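Local coordinates for protein amidohydrolase (Xanthomonas campestris pv. campestris, PDB 4DZH) that binds zinc and probably acts as a metal-dependent deaminase of adenosine-type nucleosides, such as 5'-methylthioadenosine, in the amidohydrolase superfamily, at residues Ile164-Phe178 / Thr205-Leu217. Numbering follows the deposited sequence. Where two conformers were deposited one is given.
Sequences IDFPTAWASSDDEYF and TVNDANFERVRML
D165 and D174 meet N210, and F178 packs against R213, where two successive outer helices of the amidohydrolase TIM barrel lie side by side with the loops that lead into them from neighbouring parallel strands, 156-163 and 194-200. Segments 174-178 and 208-217, at the N-terminal ends of helices 174-188 and 208-221, run in the same direction, their axes crossing at -25° with a closest approach of 11.8 Å. Between the loops, the backbone N of D165 donates to T205 O at 2.9 Å. The carboxylate of D165 then reaches the start of the second helix: OD1 accepts from N207 N on its syn lone pair and from N210 ND2 on the anti side. N207 is the N-cap residue, its OD1 accepting from N210 N. N210 ND2 gives its second bond to D174 OD1 (3.0 Å), met from above the carboxylate plane, so two aspartates fix the rotation of this buried side-chain amide. A water lies within hydrogen-bonding distance of both D174 OD2 and N207 OD1. Deeper in, F178 fits as a knob among N210, R213, V214 and L217, and also touches I163 and F198 of the barrel strands. The extended R213 side chain lies over one ring face, CD 3.6 Å from the F178 centroid in a CH-pi contact, with its guanidinium only 13° from parallel to the ring. Beyond the ring, R213 NH1 forms a salt bridge to D175 OD1 at 3.0 Å, with the oxygen in the guanidinium plane.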
loop_
_atom_site.group_PDB
_atom_site.type_symbol
_atom_site.label_atom_id
_atom_site.label_comp_id
_atom_site.label_asym_id
_atom_site.label_seq_id
_atom_site.Cartn_x
_atom_site.Cartn_y
_atom_site.Cartn_z
ATOM N N ILE A 164 -33.104 -2.620 -1.303
ATOM C CA ILE A 164 -33.044 -1.386 -0.514
ATOM C C ILE A 164 -34.458 -0.792 -0.500
ATOM O O ILE A 164 -35.265 -1.059 -1.404
ATOM C CB ILE A 164 -31.940 -0.426 -1.096
ATOM C CG1 ILE A 164 -31.637 0.729 -0.143
ATOM C CG2 ILE A 164 -32.273 0.078 -2.494
ATOM C CD1 ILE A 164 -30.444 1.544 -0.578
ATOM N N ASP A 165 -34.766 -0.011 0.530
ATOM C CA ASP A 165 -36.141 0.489 0.682
ATOM C C ASP A 165 -36.446 1.647 -0.259
ATOM O O ASP A 165 -37.583 2.098 -0.297
ATOM C CB ASP A 165 -36.371 1.069 2.081
ATOM C CG ASP A 165 -36.379 0.036 3.190
ATOM O OD1 ASP A 165 -36.409 -1.187 2.940
ATOM O OD2 ASP A 165 -36.397 0.490 4.359
ATOM N N PHE A 166 -35.445 2.180 -0.950
ATOM C CA PHE A 166 -35.607 3.425 -1.713
ATOM C C PHE A 166 -35.547 3.211 -3.224
ATOM O O PHE A 166 -34.836 2.328 -3.716
ATOM C CB PHE A 166 -34.530 4.439 -1.313
ATOM C CG PHE A 166 -34.345 4.570 0.164
ATOM C CD1 PHE A 166 -35.394 5.008 0.969
ATOM C CD2 PHE A 166 -33.132 4.267 0.752
ATOM C CE1 PHE A 166 -35.231 5.138 2.341
ATOM C CE2 PHE A 166 -32.956 4.393 2.119
ATOM C CZ PHE A 166 -34.014 4.825 2.914
ATOM N N PRO A 167 -36.318 3.998 -3.981
ATOM C CA PRO A 167 -36.338 3.805 -5.435
ATOM C C PRO A 167 -35.087 4.333 -6.100
ATOM O O PRO A 167 -34.478 5.325 -5.649
ATOM C CB PRO A 167 -37.579 4.608 -5.884
ATOM C CG PRO A 167 -37.721 5.645 -4.820
ATOM C CD PRO A 167 -37.333 4.976 -3.537
ATOM N N THR A 168 -34.673 3.631 -7.144
ATOM C CA THR A 168 -33.512 4.004 -7.944
ATOM C C THR A 168 -33.845 3.618 -9.373
ATOM O O THR A 168 -34.917 3.056 -9.643
ATOM C CB THR A 168 -32.263 3.214 -7.538
ATOM O OG1 THR A 168 -32.534 1.810 -7.682
ATOM C CG2 THR A 168 -31.868 3.513 -6.099
ATOM N N ALA A 169 -32.919 3.887 -10.284
ATOM C CA ALA A 169 -33.096 3.534 -11.681
ATOM C C ALA A 169 -33.231 2.022 -11.852
ATOM O O ALA A 169 -33.893 1.532 -12.783
ATOM C CB ALA A 169 -31.915 4.046 -12.480
ATOM N N TRP A 170 -32.588 1.282 -10.957
ATOM C CA TRP A 170 -32.670 -0.177 -10.976
ATOM C C TRP A 170 -34.072 -0.738 -10.679
ATOM O O TRP A 170 -34.565 -1.664 -11.345
ATOM C CB TRP A 170 -31.639 -0.732 -9.998
ATOM C CG TRP A 170 -31.598 -2.223 -9.856
ATOM C CD1 TRP A 170 -31.745 -2.924 -8.689
ATOM C CD2 TRP A 170 -31.385 -3.206 -10.890
ATOM N NE1 TRP A 170 -31.638 -4.269 -8.930
ATOM C CE2 TRP A 170 -31.425 -4.474 -10.271
ATOM C CE3 TRP A 170 -31.205 -3.138 -12.275
ATOM C CZ2 TRP A 170 -31.247 -5.665 -10.979
ATOM C CZ3 TRP A 170 -31.028 -4.332 -12.984
ATOM C CH2 TRP A 170 -31.053 -5.576 -12.328
ATOM N N ALA A 171 -34.737 -0.176 -9.678
ATOM C CA ALA A 171 -36.026 -0.680 -9.247
ATOM C C ALA A 171 -36.709 0.394 -8.400
ATOM O O ALA A 171 -36.073 1.071 -7.578
ATOM C CB ALA A 171 -35.854 -1.927 -8.416
ATOM N N SER A 172 -38.007 0.567 -8.603
ATOM C CA SER A 172 -38.687 1.647 -7.892
ATOM C C SER A 172 -39.563 1.166 -6.715
ATOM O O SER A 172 -40.109 1.981 -5.958
ATOM C CB SER A 172 -39.464 2.524 -8.881
ATOM O OG SER A 172 -40.527 1.801 -9.475
ATOM N N SER A 173 -39.691 -0.148 -6.557
ATOM C CA SER A 173 -40.524 -0.709 -5.501
ATOM C C SER A 173 -39.907 -1.968 -4.935
ATOM O O SER A 173 -39.038 -2.569 -5.583
ATOM C CB SER A 173 -41.933 -1.039 -6.007
ATOM O OG SER A 173 -41.908 -2.134 -6.936
ATOM N N ASP A 174 -40.336 -2.354 -3.730
ATOM C CA ASP A 174 -39.896 -3.622 -3.126
ATOM C C ASP A 174 -40.100 -4.768 -4.110
ATOM O O ASP A 174 -39.182 -5.540 -4.353
ATOM C CB ASP A 174 -40.631 -3.940 -1.805
ATOM C CG ASP A 174 -40.389 -2.902 -0.711
ATOM O OD1 ASP A 174 -39.321 -2.241 -0.724
ATOM O OD2 ASP A 174 -41.285 -2.759 0.177
ATOM N N ASP A 175 -41.311 -4.889 -4.677
ATOM C CA ASP A 175 -41.593 -5.969 -5.613
ATOM C C ASP A 175 -40.622 -5.986 -6.774
ATOM O O ASP A 175 -40.202 -7.064 -7.197
ATOM C CB ASP A 175 -43.043 -5.913 -6.099
ATOM C CG ASP A 175 -44.012 -6.343 -5.030
ATOM O OD1 ASP A 175 -43.535 -6.792 -3.969
ATOM O OD2 ASP A 175 -45.249 -6.265 -5.243
ATOM N N GLU A 176 -40.259 -4.801 -7.287
ATOM C CA GLU A 176 -39.344 -4.755 -8.418
ATOM C C GLU A 176 -37.940 -5.206 -7.992
ATOM O O GLU A 176 -37.319 -5.955 -8.727
ATOM C CB GLU A 176 -39.318 -3.393 -9.107
ATOM C CG GLU A 176 -38.591 -3.373 -10.451
ATOM C CD GLU A 176 -38.698 -2.034 -11.146
ATOM O OE1 GLU A 176 -39.492 -1.182 -10.662
ATOM O OE2 GLU A 176 -37.985 -1.831 -12.166
ATOM N N TYR A 177 -37.469 -4.806 -6.814
ATOM C CA TYR A 177 -36.128 -5.224 -6.404
ATOM C C TYR A 177 -36.085 -6.744 -6.295
ATOM O O TYR A 177 -35.130 -7.395 -6.750
ATOM C CB TYR A 177 -35.717 -4.600 -5.051
ATOM C CG TYR A 177 -35.187 -3.163 -5.166
ATOM C CD1 TYR A 177 -33.898 -2.897 -5.639
ATOM C CD2 TYR A 177 -35.980 -2.068 -4.756
ATOM C CE1 TYR A 177 -33.429 -1.580 -5.753
ATOM C CE2 TYR A 177 -35.502 -0.754 -4.850
ATOM C CZ TYR A 177 -34.233 -0.516 -5.337
ATOM O OH TYR A 177 -33.736 0.781 -5.439
ATOM N N PHE A 178 -37.109 -7.323 -5.693
ATOM C CA PHE A 178 -37.120 -8.770 -5.558
ATOM C C PHE A 178 -37.374 -9.491 -6.901
ATOM O O PHE A 178 -36.844 -10.581 -7.097
ATOM C CB PHE A 178 -38.082 -9.216 -4.445
ATOM C CG PHE A 178 -37.549 -8.937 -3.046
ATOM C CD1 PHE A 178 -36.636 -9.802 -2.447
ATOM C CD2 PHE A 178 -37.954 -7.799 -2.341
ATOM C CE1 PHE A 178 -36.140 -9.548 -1.168
ATOM C CE2 PHE A 178 -37.482 -7.540 -1.036
ATOM C CZ PHE A 178 -36.586 -8.413 -0.446
ATOM N N THR A 205 -31.046 0.885 5.769
ATOM C CA THR A 205 -31.730 1.181 4.504
ATOM C C THR A 205 -32.637 0.049 4.094
ATOM O O THR A 205 -33.220 0.093 3.012
ATOM C CB THR A 205 -30.761 1.418 3.337
ATOM O OG1 THR A 205 -29.860 0.300 3.221
ATOM C CG2 THR A 205 -29.970 2.716 3.511
ATOM N N VAL A 206 -32.746 -0.968 4.940
ATOM C CA VAL A 206 -33.531 -2.139 4.613
ATOM C C VAL A 206 -34.474 -2.393 5.789
ATOM O O VAL A 206 -34.028 -2.652 6.910
ATOM C CB VAL A 206 -32.661 -3.392 4.363
ATOM C CG1 VAL A 206 -33.528 -4.631 4.137
ATOM C CG2 VAL A 206 -31.719 -3.178 3.170
ATOM N N ASN A 207 -35.780 -2.332 5.530
ATOM C CA ASN A 207 -36.730 -2.492 6.626
ATOM C C ASN A 207 -36.926 -3.961 7.060
ATOM O O ASN A 207 -36.449 -4.876 6.395
ATOM C CB ASN A 207 -38.038 -1.752 6.330
ATOM C CG ASN A 207 -38.835 -2.356 5.153
ATOM O OD1 ASN A 207 -38.675 -3.525 4.793
ATOM N ND2 ASN A 207 -39.722 -1.548 4.569
ATOM N N ASP A 208 -37.589 -4.188 8.192
ATOM C CA ASP A 208 -37.767 -5.548 8.700
ATOM C C ASP A 208 -38.457 -6.508 7.705
ATOM O O ASP A 208 -38.101 -7.689 7.610
ATOM C CB ASP A 208 -38.610 -5.505 9.975
ATOM C CG ASP A 208 -37.800 -5.099 11.184
ATOM O OD1 ASP A 208 -36.598 -4.753 11.003
ATOM O OD2 ASP A 208 -38.341 -5.132 12.322
ATOM N N ALA A 209 -39.484 -6.017 7.000
ATOM C CA ALA A 209 -40.215 -6.823 6.029
ATOM C C ALA A 209 -39.338 -7.246 4.848
ATOM O O ALA A 209 -39.410 -8.386 4.411
ATOM C CB ALA A 209 -41.439 -6.062 5.552
ATOM N N ASN A 210 -38.518 -6.322 4.350
ATOM C CA ASN A 210 -37.569 -6.643 3.291
ATOM C C ASN A 210 -36.506 -7.641 3.760
ATOM O O ASN A 210 -36.099 -8.526 2.999
ATOM C CB ASN A 210 -36.933 -5.372 2.730
ATOM C CG ASN A 210 -37.859 -4.663 1.753
ATOM O OD1 ASN A 210 -38.765 -5.285 1.193
ATOM N ND2 ASN A 210 -37.632 -3.374 1.538
ATOM N N PHE A 211 -36.082 -7.521 5.022
ATOM C CA PHE A 211 -35.087 -8.450 5.571
ATOM C C PHE A 211 -35.722 -9.827 5.708
ATOM O O PHE A 211 -35.094 -10.863 5.446
ATOM C CB PHE A 211 -34.538 -7.965 6.935
ATOM C CG PHE A 211 -33.249 -7.209 6.823
ATOM C CD1 PHE A 211 -32.172 -7.696 6.066
ATOM C CD2 PHE A 211 -33.112 -5.998 7.460
ATOM C CE1 PHE A 211 -30.991 -6.973 5.982
ATOM C CE2 PHE A 211 -31.952 -5.281 7.382
ATOM C CZ PHE A 211 -30.873 -5.774 6.642
ATOM N N GLU A 212 -36.993 -9.857 6.106
ATOM C CA GLU A 212 -37.684 -11.120 6.221
ATOM C C GLU A 212 -37.781 -11.799 4.850
ATOM O O GLU A 212 -37.628 -13.020 4.728
ATOM C CB GLU A 212 -39.086 -10.892 6.786
ATOM C CG GLU A 212 -40.069 -12.050 6.557
ATOM C CD GLU A 212 -39.566 -13.410 7.061
ATOM O OE1 GLU A 212 -38.569 -13.485 7.807
ATOM O OE2 GLU A 212 -40.178 -14.420 6.681
ATOM N N ARG A 213 -38.022 -11.000 3.815
ATOM C CA ARG A 213 -38.190 -11.540 2.480
ATOM C C ARG A 213 -36.848 -12.077 1.951
ATOM O O ARG A 213 -36.790 -13.120 1.271
ATOM C CB ARG A 213 -38.766 -10.463 1.568
ATOM C CG ARG A 213 -39.290 -10.955 0.230
ATOM C CD ARG A 213 -40.229 -9.909 -0.417
ATOM N NE ARG A 213 -40.682 -10.265 -1.772
ATOM C CZ ARG A 213 -41.354 -9.427 -2.564
ATOM N NH1 ARG A 213 -41.648 -8.196 -2.152
ATOM N NH2 ARG A 213 -41.733 -9.807 -3.769
ATOM N N VAL A 214 -35.762 -11.382 2.274
ATOM C CA VAL A 214 -34.445 -11.880 1.910
ATOM C C VAL A 214 -34.161 -13.212 2.625
ATOM O O VAL A 214 -33.610 -14.144 2.036
ATOM C CB VAL A 214 -33.376 -10.857 2.302
ATOM C CG1 VAL A 214 -31.953 -11.495 2.355
ATOM C CG2 VAL A 214 -33.418 -9.685 1.349
ATOM N N ARG A 215 -34.498 -13.304 3.907
ATOM C CA ARG A 215 -34.219 -14.541 4.626
ATOM C C ARG A 215 -34.955 -15.729 3.962
ATOM O O ARG A 215 -34.366 -16.799 3.727
ATOM C CB ARG A 215 -34.650 -14.416 6.089
ATOM C CG ARG A 215 -34.499 -15.696 6.875
ATOM C CD ARG A 215 -35.448 -15.733 8.066
ATOM N NE ARG A 215 -36.833 -15.741 7.594
ATOM C CZ ARG A 215 -37.435 -16.803 7.070
ATOM N NH1 ARG A 215 -36.772 -17.948 6.964
ATOM N NH2 ARG A 215 -38.688 -16.719 6.643
ATOM N N MET A 216 -36.233 -15.528 3.656
ATOM C CA MET A 216 -37.040 -16.588 3.071
ATOM C C MET A 216 -36.553 -17.013 1.681
ATOM O O MET A 216 -36.418 -18.206 1.409
ATOM C CB MET A 216 -38.507 -16.176 3.027
ATOM C CG MET A 216 -39.384 -17.212 2.380
ATOM S SD MET A 216 -39.687 -16.830 0.658
ATOM C CE MET A 216 -40.820 -15.456 0.846
ATOM N N LEU A 217 -36.275 -16.036 0.818
ATOM C CA LEU A 217 -35.818 -16.309 -0.538
ATOM C C LEU A 217 -34.389 -16.835 -0.591
ATOM O O LEU A 217 -34.077 -17.672 -1.432
ATOM C CB LEU A 217 -35.978 -15.075 -1.445
ATOM C CG LEU A 217 -37.432 -14.605 -1.671
ATOM C CD1 LEU A 217 -37.511 -13.323 -2.475
ATOM C CD2 LEU A 217 -38.219 -15.704 -2.377
HETATM O O HOH W 1 -41.104 -3.918 3.036
#